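Chorismate mutase (Burkholderia thailandensis, PDB 6CNZ) catalyses the rearrangement of chorismate to prephenate, the step that leads toward phenylalanine and tyrosine, and is an all-helical mutase of the type II (AroQ) family. Local coordinates at residues A24-A29 / D116-S121; A35-K38 / R42-I45; P48-A53 / S110-L115; P69-T74 / S168-A173; S83-N88 / L163-S168. One frame throughout, in Å; residues are numbered along the deposited sequence.

Contact 1: A24-A29 / D116-S121; sequences ASQRLA and DRLTQS. With NO3 (nitrate ion), chain I; NO3 (nitrate ion), chain G.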
# COMPACT_ATOMS: atom_id res chain seq x y z
N ALA A 24 -1.01 6.93 -3.29
CA ALA A 24 -0.61 7.01 -4.69
C ALA A 24 0.43 5.96 -5.00
O ALA A 24 0.42 5.35 -6.07
CB ALA A 24 -0.07 8.41 -5.02
N SER A 25 1.36 5.74 -4.07
CA SER A 25 2.37 4.71 -4.27
C SER A 25 1.73 3.32 -4.25
O SER A 25 2.10 2.45 -5.04
CB SER A 25 3.45 4.84 -3.19
OG SER A 25 4.31 3.72 -3.18
N GLN A 26 0.77 3.12 -3.36
CA GLN A 26 0.07 1.85 -3.29
C GLN A 26 -0.65 1.55 -4.61
O GLN A 26 -0.59 0.43 -5.13
CB GLN A 26 -0.91 1.87 -2.11
CG GLN A 26 -1.58 0.55 -1.79
CD GLN A 26 -2.40 0.58 -0.48
OE1 GLN A 26 -2.18 1.41 0.40
NE2 GLN A 26 -3.34 -0.34 -0.36
N ARG A 27 -1.31 2.56 -5.18
CA ARG A 27 -1.98 2.34 -6.46
C ARG A 27 -0.98 2.07 -7.57
O ARG A 27 -1.18 1.16 -8.40
CB ARG A 27 -2.84 3.55 -6.82
CG ARG A 27 -3.82 3.29 -7.96
CD ARG A 27 -4.38 4.60 -8.51
NE ARG A 27 -5.54 4.36 -9.35
CZ ARG A 27 -5.46 4.05 -10.64
NH1 ARG A 27 -4.27 3.98 -11.24
NH2 ARG A 27 -6.57 3.82 -11.33
N LEU A 28 0.13 2.81 -7.58
CA LEU A 28 1.15 2.63 -8.60
C LEU A 28 1.78 1.24 -8.54
O LEU A 28 2.18 0.70 -9.57
CB LEU A 28 2.23 3.71 -8.45
CG LEU A 28 3.28 3.83 -9.54
CD1 LEU A 28 2.61 3.92 -10.93
CD2 LEU A 28 4.21 5.04 -9.27
N ALA A 29 1.89 0.65 -7.35
CA ALA A 29 2.50 -0.66 -7.25
C ALA A 29 1.66 -1.74 -7.91
O ALA A 29 2.20 -2.79 -8.28
CB ALA A 29 2.75 -1.02 -5.78
N ASP A 116 -9.86 -0.44 -7.72
CA ASP A 116 -11.12 0.27 -7.56
C ASP A 116 -11.28 0.81 -6.14
O ASP A 116 -11.72 1.94 -5.96
CB ASP A 116 -12.30 -0.64 -7.93
CG ASP A 116 -12.36 -0.95 -9.44
OD1 ASP A 116 -11.76 -0.21 -10.26
OD2 ASP A 116 -13.03 -1.94 -9.81
N ARG A 117 -10.91 0.02 -5.12
CA ARG A 117 -10.92 0.55 -3.76
C ARG A 117 -10.06 1.81 -3.63
O ARG A 117 -10.40 2.74 -2.89
CB ARG A 117 -10.42 -0.49 -2.76
CG ARG A 117 -11.33 -1.67 -2.52
CD ARG A 117 -10.90 -2.39 -1.26
NE ARG A 117 -11.02 -1.50 -0.11
CZ ARG A 117 -11.90 -1.65 0.87
NH1 ARG A 117 -12.73 -2.69 0.87
NH2 ARG A 117 -11.93 -0.77 1.86
N LEU A 118 -8.92 1.85 -4.32
CA LEU A 118 -8.03 3.00 -4.14
C LEU A 118 -8.62 4.28 -4.72
O LEU A 118 -8.29 5.38 -4.27
CB LEU A 118 -6.66 2.70 -4.73
CG LEU A 118 -5.84 1.80 -3.78
CD1 LEU A 118 -4.68 1.14 -4.50
CD2 LEU A 118 -5.36 2.56 -2.57
N THR A 119 -9.51 4.16 -5.72
CA THR A 119 -10.19 5.34 -6.24
C THR A 119 -10.84 6.13 -5.11
O THR A 119 -10.57 7.33 -4.95
CB THR A 119 -11.23 4.94 -7.28
OG1 THR A 119 -10.56 4.33 -8.40
CG2 THR A 119 -11.99 6.17 -7.76
N GLN A 120 -11.66 5.47 -4.29
CA GLN A 120 -12.33 6.18 -3.21
C GLN A 120 -11.35 6.68 -2.15
O GLN A 120 -11.54 7.77 -1.60
CB GLN A 120 -13.39 5.30 -2.55
CG GLN A 120 -14.23 6.04 -1.49
CD GLN A 120 -14.78 7.40 -1.98
OE1 GLN A 120 -15.26 7.54 -3.11
NE2 GLN A 120 -14.71 8.41 -1.11
N SER A 121 -10.33 5.88 -1.81
CA SER A 121 -9.35 6.34 -0.81
C SER A 121 -8.57 7.54 -1.31
O SER A 121 -8.33 8.50 -0.57
CB SER A 121 -8.39 5.21 -0.44
OG SER A 121 -9.08 4.03 -0.10
N NO3 I . -5.83 2.98 -14.74
O1 NO3 I . -4.74 3.42 -14.25
O2 NO3 I . -6.71 2.47 -13.99
O3 NO3 I . -6.04 3.06 -15.99
N NO3 G . 6.99 4.44 -5.05
O1 NO3 G . 5.82 4.13 -5.45
O2 NO3 G . 7.97 4.40 -5.86
O3 NO3 G . 7.17 4.77 -3.84
O HOH W 1 -8.06 3.74 -8.57

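Contact 2: A35-K38 / R42-I45; sequences AHWK and RKPI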
# COMPACT_ATOMS: atom_id res chain seq x y z
N ALA A 35 0.66 -4.90 -15.66
CA ALA A 35 1.60 -5.12 -16.76
C ALA A 35 1.82 -6.60 -17.00
O ALA A 35 1.79 -7.07 -18.14
CB ALA A 35 2.93 -4.42 -16.46
N HIS A 36 2.07 -7.34 -15.92
CA HIS A 36 2.29 -8.79 -16.01
C HIS A 36 1.11 -9.49 -16.69
O HIS A 36 1.29 -10.29 -17.62
CB HIS A 36 2.54 -9.32 -14.59
CG HIS A 36 3.03 -10.74 -14.52
ND1 HIS A 36 3.39 -11.33 -13.32
CD2 HIS A 36 3.22 -11.68 -15.47
CE1 HIS A 36 3.76 -12.58 -13.54
NE2 HIS A 36 3.67 -12.82 -14.84
N TRP A 37 -0.11 -9.18 -16.28
CA TRP A 37 -1.28 -9.76 -16.94
C TRP A 37 -1.35 -9.38 -18.42
O TRP A 37 -1.61 -10.24 -19.28
CB TRP A 37 -2.56 -9.33 -16.22
CG TRP A 37 -3.77 -10.02 -16.71
CD1 TRP A 37 -4.29 -11.20 -16.25
CD2 TRP A 37 -4.63 -9.59 -17.78
NE1 TRP A 37 -5.42 -11.52 -16.96
CE2 TRP A 37 -5.65 -10.55 -17.90
CE3 TRP A 37 -4.64 -8.48 -18.64
CZ2 TRP A 37 -6.67 -10.45 -18.85
CZ3 TRP A 37 -5.66 -8.38 -19.59
CH2 TRP A 37 -6.66 -9.35 -19.69
N LYS A 38 -1.09 -8.11 -18.74
CA LYS A 38 -1.13 -7.67 -20.15
C LYS A 38 -0.01 -8.28 -20.98
O LYS A 38 -0.20 -8.54 -22.17
CB LYS A 38 -1.08 -6.14 -20.20
CG LYS A 38 -2.36 -5.48 -19.67
CD LYS A 38 -2.29 -3.96 -19.77
CE LYS A 38 -3.67 -3.30 -19.64
NZ LYS A 38 -3.55 -1.89 -19.15
N ARG A 42 -1.23 -10.12 -24.00
CA ARG A 42 -0.98 -9.25 -25.16
C ARG A 42 -2.08 -8.20 -25.31
O ARG A 42 -2.51 -7.88 -26.42
CB ARG A 42 -0.83 -10.06 -26.45
CG ARG A 42 0.55 -10.65 -26.68
CD ARG A 42 0.86 -11.80 -25.71
NE ARG A 42 1.99 -12.59 -26.19
CZ ARG A 42 2.37 -13.77 -25.70
NH1 ARG A 42 1.69 -14.33 -24.70
NH2 ARG A 42 3.41 -14.38 -26.24
N LYS A 43 -2.57 -7.69 -24.18
CA LYS A 43 -3.52 -6.59 -24.25
C LYS A 43 -2.78 -5.27 -24.19
O LYS A 43 -1.75 -5.17 -23.51
CB LYS A 43 -4.53 -6.68 -23.09
CG LYS A 43 -5.69 -7.67 -23.33
CD LYS A 43 -6.84 -7.01 -24.06
CE LYS A 43 -8.07 -7.88 -24.09
NZ LYS A 43 -8.49 -8.27 -22.72
N PRO A 44 -3.23 -4.24 -24.90
CA PRO A 44 -2.47 -2.97 -24.91
C PRO A 44 -2.48 -2.27 -23.56
O PRO A 44 -3.47 -2.28 -22.82
CB PRO A 44 -3.20 -2.13 -25.96
CG PRO A 44 -4.59 -2.75 -26.05
CD PRO A 44 -4.37 -4.22 -25.83
N ILE A 45 -1.34 -1.63 -23.25
CA ILE A 45 -1.23 -0.85 -22.02
C ILE A 45 -2.28 0.25 -22.00
O ILE A 45 -2.93 0.50 -20.98
CB ILE A 45 0.20 -0.31 -21.88
CG1 ILE A 45 1.13 -1.46 -21.50
CG2 ILE A 45 0.27 0.82 -20.84
CD1 ILE A 45 2.60 -1.11 -21.56

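Contact 3: P48-A53 / S110-L115; sequences PPREAA and STRPQL. With NO3 (nitrate ion), chain H.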
# COMPACT_ATOMS: atom_id res chain seq x y z
N PRO A 48 -8.29 3.29 -23.85
CA PRO A 48 -9.03 4.58 -23.86
C PRO A 48 -10.42 4.49 -23.24
O PRO A 48 -10.78 5.34 -22.41
CB PRO A 48 -9.11 4.95 -25.35
CG PRO A 48 -7.96 4.24 -25.98
CD PRO A 48 -7.73 2.97 -25.18
N PRO A 49 -11.26 3.51 -23.62
CA PRO A 49 -12.61 3.49 -23.03
C PRO A 49 -12.62 3.21 -21.54
O PRO A 49 -13.46 3.77 -20.82
CB PRO A 49 -13.33 2.40 -23.84
CG PRO A 49 -12.27 1.51 -24.30
CD PRO A 49 -11.08 2.38 -24.56
N ARG A 50 -11.70 2.38 -21.03
CA ARG A 50 -11.66 2.15 -19.59
C ARG A 50 -11.15 3.37 -18.84
O ARG A 50 -11.64 3.70 -17.76
CB ARG A 50 -10.80 0.93 -19.25
CG ARG A 50 -10.53 0.79 -17.75
CD ARG A 50 -9.85 -0.53 -17.42
NE ARG A 50 -10.41 -1.62 -18.22
CZ ARG A 50 -11.47 -2.35 -17.87
NH1 ARG A 50 -12.10 -2.11 -16.71
NH2 ARG A 50 -11.91 -3.31 -18.67
N GLU A 51 -10.16 4.06 -19.42
CA GLU A 51 -9.64 5.28 -18.80
C GLU A 51 -10.73 6.35 -18.71
O GLU A 51 -10.99 6.91 -17.64
CB GLU A 51 -8.43 5.77 -19.59
CG GLU A 51 -7.27 4.77 -19.55
CD GLU A 51 -6.11 5.09 -20.51
OE1 GLU A 51 -5.90 6.27 -20.85
OE2 GLU A 51 -5.42 4.13 -20.92
N ALA A 52 -11.39 6.62 -19.84
CA ALA A 52 -12.42 7.65 -19.89
C ALA A 52 -13.56 7.34 -18.93
O ALA A 52 -14.15 8.26 -18.35
CB ALA A 52 -12.95 7.79 -21.32
N ALA A 53 -13.88 6.06 -18.77
CA ALA A 53 -14.89 5.68 -17.80
C ALA A 53 -14.42 5.98 -16.38
O ALA A 53 -15.17 6.53 -15.57
CB ALA A 53 -15.22 4.20 -17.95
N SER A 110 -8.53 -10.18 -9.08
CA SER A 110 -7.50 -9.86 -8.09
C SER A 110 -7.02 -8.42 -8.20
O SER A 110 -7.11 -7.66 -7.23
CB SER A 110 -6.32 -10.84 -8.23
OG SER A 110 -5.30 -10.58 -7.28
N THR A 111 -6.53 -7.99 -9.36
CA THR A 111 -5.88 -6.69 -9.40
C THR A 111 -6.89 -5.54 -9.46
O THR A 111 -6.81 -4.58 -8.67
CB THR A 111 -4.90 -6.63 -10.57
OG1 THR A 111 -3.95 -7.70 -10.46
CG2 THR A 111 -4.16 -5.31 -10.57
N ARG A 112 -7.86 -5.61 -10.36
CA ARG A 112 -8.78 -4.49 -10.52
C ARG A 112 -9.63 -4.16 -9.28
O ARG A 112 -9.90 -2.97 -9.06
CB ARG A 112 -9.69 -4.73 -11.73
CG ARG A 112 -10.59 -3.56 -12.05
CD ARG A 112 -11.18 -3.70 -13.44
NE ARG A 112 -10.16 -3.58 -14.48
CZ ARG A 112 -10.14 -4.31 -15.60
NH1 ARG A 112 -11.09 -5.23 -15.82
NH2 ARG A 112 -9.18 -4.12 -16.49
N PRO A 113 -10.08 -5.12 -8.46
CA PRO A 113 -10.75 -4.71 -7.21
C PRO A 113 -9.87 -3.88 -6.30
O PRO A 113 -10.38 -2.98 -5.62
CB PRO A 113 -11.14 -6.05 -6.57
CG PRO A 113 -11.23 -7.00 -7.71
CD PRO A 113 -10.14 -6.58 -8.65
N GLN A 114 -8.57 -4.16 -6.25
CA GLN A 114 -7.67 -3.35 -5.44
C GLN A 114 -7.55 -1.94 -6.01
O GLN A 114 -7.53 -0.94 -5.27
CB GLN A 114 -6.30 -4.02 -5.35
CG GLN A 114 -6.27 -5.39 -4.65
CD GLN A 114 -4.89 -6.05 -4.73
OE1 GLN A 114 -3.99 -5.71 -3.97
NE2 GLN A 114 -4.72 -6.97 -5.68
N LEU A 115 -7.45 -1.84 -7.34
CA LEU A 115 -7.43 -0.54 -7.99
C LEU A 115 -8.70 0.24 -7.71
O LEU A 115 -8.65 1.46 -7.47
CB LEU A 115 -7.23 -0.72 -9.48
CG LEU A 115 -5.83 -1.10 -9.94
CD1 LEU A 115 -5.85 -1.46 -11.43
CD2 LEU A 115 -4.84 0.06 -9.65
N NO3 H . -6.68 -1.68 -15.79
O1 NO3 H . -6.52 -2.18 -16.95
O2 NO3 H . -5.81 -0.88 -15.33
O3 NO3 H . -7.70 -1.99 -15.11

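Contact 4: P69-T74 / S168-A173; sequences PAYART and SHVCAA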
# COMPACT_ATOMS: atom_id res chain seq x y z
N PRO A 69 -14.15 19.08 -9.21
CA PRO A 69 -14.09 17.95 -10.15
C PRO A 69 -12.88 18.00 -11.08
O PRO A 69 -12.32 16.95 -11.40
CB PRO A 69 -15.41 18.06 -10.93
CG PRO A 69 -16.33 18.81 -10.02
CD PRO A 69 -15.45 19.77 -9.24
N ALA A 70 -12.47 19.19 -11.52
CA ALA A 70 -11.34 19.27 -12.44
C ALA A 70 -10.03 18.94 -11.73
O ALA A 70 -9.13 18.33 -12.32
CB ALA A 70 -11.28 20.66 -13.08
N TYR A 71 -9.91 19.34 -10.47
CA TYR A 71 -8.74 18.99 -9.67
C TYR A 71 -8.62 17.48 -9.50
O TYR A 71 -7.54 16.91 -9.65
CB TYR A 71 -8.85 19.67 -8.32
CG TYR A 71 -7.72 19.46 -7.36
CD1 TYR A 71 -6.42 19.75 -7.72
CD2 TYR A 71 -7.97 19.01 -6.07
CE1 TYR A 71 -5.38 19.58 -6.83
CE2 TYR A 71 -6.95 18.85 -5.17
CZ TYR A 71 -5.65 19.14 -5.55
OH TYR A 71 -4.62 18.99 -4.64
N ALA A 72 -9.74 16.81 -9.20
CA ALA A 72 -9.69 15.36 -9.07
C ALA A 72 -9.43 14.69 -10.42
O ALA A 72 -8.65 13.74 -10.49
CB ALA A 72 -10.99 14.84 -8.46
N ARG A 73 -10.05 15.19 -11.49
CA ARG A 73 -9.85 14.59 -12.80
C ARG A 73 -8.39 14.67 -13.22
O ARG A 73 -7.78 13.66 -13.60
CB ARG A 73 -10.74 15.26 -13.85
CG ARG A 73 -10.59 14.64 -15.24
CD ARG A 73 -11.22 15.48 -16.36
NE ARG A 73 -11.20 14.72 -17.61
CZ ARG A 73 -12.16 13.89 -18.00
NH1 ARG A 73 -13.24 13.72 -17.25
NH2 ARG A 73 -12.05 13.23 -19.15
N THR A 74 -7.81 15.87 -13.13
CA THR A 74 -6.40 16.04 -13.45
C THR A 74 -5.53 15.10 -12.62
O THR A 74 -4.62 14.46 -13.16
CB THR A 74 -5.98 17.49 -13.22
OG1 THR A 74 -6.67 18.32 -14.15
CG2 THR A 74 -4.48 17.65 -13.42
N SER A 168 2.24 15.13 -9.74
CA SER A 168 2.79 16.33 -10.37
C SER A 168 1.78 17.47 -10.50
O SER A 168 2.18 18.58 -10.88
CB SER A 168 3.38 15.98 -11.74
OG SER A 168 2.39 15.64 -12.70
N HIS A 169 0.51 17.27 -10.15
CA HIS A 169 -0.45 18.38 -10.12
C HIS A 169 -1.21 18.43 -8.79
O HIS A 169 -2.34 18.91 -8.74
CB HIS A 169 -1.43 18.32 -11.28
CG HIS A 169 -0.77 18.36 -12.62
ND1 HIS A 169 -0.30 17.23 -13.25
CD2 HIS A 169 -0.46 19.40 -13.43
CE1 HIS A 169 0.25 17.57 -14.40
NE2 HIS A 169 0.17 18.88 -14.54
N VAL A 170 -0.58 17.97 -7.71
CA VAL A 170 -1.18 18.11 -6.40
C VAL A 170 -1.14 19.57 -5.94
O VAL A 170 -2.12 20.09 -5.39
CB VAL A 170 -0.48 17.17 -5.39
CG1 VAL A 170 -0.88 17.50 -3.96
CG2 VAL A 170 -0.83 15.72 -5.70
N CYS A 171 -0.02 20.24 -6.17
CA CYS A 171 0.12 21.65 -5.82
C CYS A 171 -0.02 22.49 -7.07
O CYS A 171 0.43 22.10 -8.15
CB CYS A 171 1.47 21.95 -5.17
SG CYS A 171 1.90 20.99 -3.71
N ALA A 172 -0.65 23.65 -6.91
CA ALA A 172 -0.85 24.56 -8.04
C ALA A 172 0.47 24.87 -8.74
O ALA A 172 0.57 24.76 -9.96
CB ALA A 172 -1.53 25.83 -7.55
N ALA A 173 1.49 25.25 -7.98
CA ALA A 173 2.78 25.61 -8.57
C ALA A 173 3.45 24.41 -9.27
O ALA A 173 4.10 23.58 -8.63
CB ALA A 173 3.71 26.20 -7.51
O HOH W 2 -4.49 17.81 -10.09

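Contact 5: S83-N88 / L163-S168; sequences SKQLQN and LGTALS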
# COMPACT_ATOMS: atom_id res chain seq x y z
N SER A 83 0.77 5.08 -14.18
CA SER A 83 0.60 3.64 -14.36
C SER A 83 1.15 3.20 -15.72
O SER A 83 1.95 2.27 -15.81
CB SER A 83 -0.88 3.27 -14.21
OG SER A 83 -1.09 1.88 -14.41
N LYS A 84 0.75 3.90 -16.78
CA LYS A 84 1.18 3.49 -18.12
C LYS A 84 2.68 3.65 -18.30
O LYS A 84 3.33 2.82 -18.94
CB LYS A 84 0.42 4.30 -19.18
CG LYS A 84 -1.03 3.86 -19.34
CD LYS A 84 -1.90 4.93 -19.99
CE LYS A 84 -1.64 5.09 -21.47
NZ LYS A 84 -2.65 6.02 -22.08
N GLN A 85 3.25 4.72 -17.75
CA GLN A 85 4.70 4.89 -17.75
C GLN A 85 5.39 3.68 -17.13
O GLN A 85 6.32 3.11 -17.71
CB GLN A 85 5.04 6.18 -16.99
CG GLN A 85 6.47 6.64 -17.03
CD GLN A 85 6.67 7.82 -16.10
OE1 GLN A 85 5.77 8.64 -15.93
NE2 GLN A 85 7.81 7.87 -15.43
N LEU A 86 4.98 3.30 -15.92
CA LEU A 86 5.57 2.14 -15.27
C LEU A 86 5.38 0.88 -16.10
O LEU A 86 6.32 0.09 -16.30
CB LEU A 86 4.97 1.97 -13.86
CG LEU A 86 5.56 0.85 -12.98
CD1 LEU A 86 7.09 0.83 -13.09
CD2 LEU A 86 5.16 1.03 -11.52
N GLN A 87 4.16 0.65 -16.61
CA GLN A 87 3.89 -0.57 -17.39
C GLN A 87 4.77 -0.62 -18.63
O GLN A 87 5.29 -1.69 -18.99
CB GLN A 87 2.41 -0.66 -17.79
CG GLN A 87 1.40 -0.80 -16.63
CD GLN A 87 -0.05 -0.73 -17.12
OE1 GLN A 87 -0.42 -1.44 -18.05
NE2 GLN A 87 -0.85 0.15 -16.52
N ASN A 88 4.92 0.50 -19.33
CA ASN A 88 5.80 0.52 -20.49
C ASN A 88 7.24 0.24 -20.11
O ASN A 88 7.95 -0.49 -20.83
CB ASN A 88 5.67 1.85 -21.23
CG ASN A 88 4.56 1.81 -22.24
OD1 ASN A 88 4.61 1.03 -23.19
ND2 ASN A 88 3.51 2.61 -22.03
N LEU A 163 6.11 7.75 -9.75
CA LEU A 163 5.43 8.35 -8.60
C LEU A 163 5.49 9.87 -8.67
O LEU A 163 4.53 10.55 -8.29
CB LEU A 163 6.03 7.85 -7.29
CG LEU A 163 5.51 8.38 -5.94
CD1 LEU A 163 4.06 8.01 -5.70
CD2 LEU A 163 6.37 7.86 -4.79
N GLY A 164 6.59 10.42 -9.19
CA GLY A 164 6.66 11.86 -9.42
C GLY A 164 5.60 12.32 -10.42
O GLY A 164 4.90 13.30 -10.18
N THR A 165 5.47 11.60 -11.54
CA THR A 165 4.38 11.87 -12.48
C THR A 165 3.03 11.89 -11.77
O THR A 165 2.23 12.80 -11.96
CB THR A 165 4.38 10.82 -13.60
OG1 THR A 165 5.62 10.87 -14.30
CG2 THR A 165 3.24 11.07 -14.60
N ALA A 166 2.79 10.89 -10.91
CA ALA A 166 1.48 10.74 -10.29
C ALA A 166 1.14 11.89 -9.36
O ALA A 166 -0.04 12.16 -9.11
CB ALA A 166 1.40 9.42 -9.51
N LEU A 167 2.15 12.56 -8.80
CA LEU A 167 1.91 13.63 -7.84
C LEU A 167 2.24 15.00 -8.42
O LEU A 167 2.49 15.94 -7.67
CB LEU A 167 2.70 13.35 -6.57
CG LEU A 167 2.31 11.99 -5.95
CD1 LEU A 167 3.31 11.51 -4.89
CD2 LEU A 167 0.90 12.08 -5.37
N SER A 168 2.24 15.13 -9.74
CA SER A 168 2.79 16.33 -10.37
C SER A 168 1.78 17.47 -10.50
O SER A 168 2.18 18.58 -10.88
CB SER A 168 3.38 15.98 -11.74
OG SER A 168 2.39 15.64 -12.70

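Contact 1: A24-A29 / D116-S121
L118 reaches from helix 107-129 to the backbone of helix 15-29, and the packing rests on its two methyl branches. CD1 sits 3.5 Å from R27 CA and 3.8 Å from R27 CB, so it presses on the root of the arginine rather than on its polar end. CD2 turns to the neighbouring residue and meets the carboxamide carbon CD of Q26 at 4.1 Å; the glutamine chain lies nearly perpendicular to the leucine, whereas leucine and arginine run antiparallel alongside one another.

The polar link is indirect. R27 NE donates to water 1 over 2.7 Å, and the same water is hydrogen-bonded to T119 OG1 at 2.6 Å, bridging the helices beside the leucine.

The charged end of R27 is held by an anion. With CG anti to the backbone N (chi1 -166°) and an extended chain, R27 carries its guanidinium well past L118. There NH1 binds O1 of the chain I nitrate at 3.1 Å (N-H...O 162°) and NH2 binds O2 at 3.0 Å (158°). The anion lies at the guanidinium edge in its plane, a bidentate grip, and the water occupies another edge position.

Q26 also packs on Q26 of the second subunit. The nitrate probably comes from the crystallisation liquor, but an arginine fork gripping a planar anion inside a helical bundle may mark where a substrate carboxylate would bind, as in AroQ-type chorismate mutases.

Contact 2: A35-K38 / R42-I45
K38 holds the segment 42-45 at both ends of its own length, through its backbone oxygen and through its ammonium. K43 N donates to K38 O at 3.2 Å, with an N-H...O angle of 137°, lying in the carbonyl plane on a lone pair. R42 N approaches the same oxygen at 2.6 Å, but the bond is bent and weak. At the far end K38 NZ donates to I45 O over 3.1 Å, the nitrogen standing 29° off the carbonyl plane; NZ also has a weak bond to Q87 OE1.

Between these two grips the lysine chain runs along the turning backbone. CG leaves anti to the carbonyl carbon and the rest is extended, which brings CB to 3.5 Å from K43 O and CE to 3.3 Å from P44 O.

Outward from there, the K43 chain runs alongside the indole of W37. K43 CG touches CZ3 of the indole at 3.8 Å; its chain then bends at chi2 and chi4, placing NZ 3.7 Å from W37 CH2, at the ring edge near the plane rather than over a face, so the geometry is not that of a cation-pi stack.

R42 has positive phi (57°), and the K43 N to K38 O bond spans five residues: the 6-to-1 bond and left-handed residue characteristic of a Schellman-type helix end, here closing helix 31-41.

Contact 3: P48-A53 / S110-L115
R50 and R112 meet from backbones that are far apart, their CA atoms being 11.6 Å distant and still the nearest pair between the segments. Both stretches are helical. Segment 48-53 opens its helix with two prolines, while 110-115 is kinked where P113, having no N-H, leaves out a backbone bond; there Q114 NE2 reaches back to S110 O at 2.9 Å.

The gap is spanned by two long side chains from opposite directions. Each has CG anti to the backbone N and bends at chi3 (-40° in R50, -67° in R112), which lays the guanidinium groups flat on each other: centres 3.3 Å apart, planes at 3°. R50 NH1 stands over the centre of the R112 group, 3.1 Å from R112 CZ.

The chain H nitrate probably offsets the paired charge. R112 NE and NH2 both donate to its O3, at 3.0 and 2.9 Å, with the anion at the guanidinium edge in its plane; R50 CD touches O3 at 3.5 Å. R50 NE also forms a salt bridge with D47.

The stack thus joins the start of helix 48-64 to helix 107-129 at the surface, beside helix 31-41, on which T111 and L115 pack through V34.

Contact 4: P69-T74 / S168-A173
Y71 crosses from the first turns of helix 69-96 to V170 on the C-terminal tail. From CB the side chain leaves with CG anti to the backbone N (chi1 -179°), which swings the ring off the helix and out toward the tail. Along the ring, CE1 is the first atom to meet it, 3.6 Å from V170 O and 3.7 Å from H169 O, so CE1 lies close to two successive carbonyl oxygens, of which V170 O lies at the ring edge, in its plane. At the tip, OH donates to V170 O over 2.8 Å. The C=O...O angle is 131° and the donor lies in the carbonyl plane, on a lone pair. This bond helps to set the direction of the phenol. Just beyond it V170 CG1 comes within 4.1 Å of OH.

A water reinforces the crossing from the backbone side: water 2 donates to H169 O at 2.8 Å and to Y71 O at 3.2 Å. One turn further along the helix, T74 points its methyl CG2 at H169, 3.8 Å from CB. The threonine stands roughly perpendicular to the histidine side chain, and H169 ND1 is turned to a different partner, D78, with which it is hydrogen-bonded.

L126 and V129 of helix 107-129 pack on Y71. The tyrosine bond is one tie of the segment that follows the last helix; the C138-C171 disulfide is another, joining it covalently to the start of helix 138-153. That disulfide is consistent with the secreted, disulfide-bearing branch of the AroQ mutases.

Contact 5: S83-N88 / L163-S168
The carboxamide of Q85 is met at its oxygen by T165: OG1 donates to OE1 over 2.8 Å, lying in the plane of the C=O group on a lone pair, at a C=O...O angle of 131°. The threonine therefore comes to the rim of the amide and lies over neither of its faces. A second flat group, the amide of Q87, is likewise used within its own plane. Its NE2 donates to S83 OG at 2.7 Å, with the oxygen only 5° out of that plane.

The Q85 chain is extended, with CG anti to the backbone N (chi1 -172°), and this length lets it span segments whose nearest CA atoms, those of Q85 and T165, are 8.8 Å apart. T165 CB follows its hydroxyl, at 3.5 Å from Q85 OE1. The arrangement is a polar bridge over the surface of a helix-helix packing in the all-alpha bundle, joining the long helix 69-96 to the last helix, 157-166. L86 and L163, from the same two segments, pack on L28 of helix 15-29.

On its own helix, T165 also works through its backbone. Its O accepts from S168 N and, over 2.9 Å, from S168 OG. These bonds hold the chain where it leaves helix 157-166, L167 being the first residue without helical backbone angles. At the residue after T165, A166 O takes a hydrogen bond from Q79 NE2, a further polar tie between this helix end and helix 69-96.

Overall arrangement
From the N terminus, contact 1 opens on helix 15-29 and closes on helix 107-129. Within that span come contact 2, a short local closure where helix 31-41 ends, and then contact 3, joining the start of helix 48-64 to helix 107-129. Contacts 4 and 5 both open on helix 69-96, inside the spans of contacts 1 and 3, and close beyond them, so each crosses both; contact 5 falls within contact 4, and the two share S168. L28 links contact 1 to contact 5, and R27 with L115 links it to contact 3. Contacts 2 and 4 lie on opposite sides of the chain's centre, their centres about 28 Å apart.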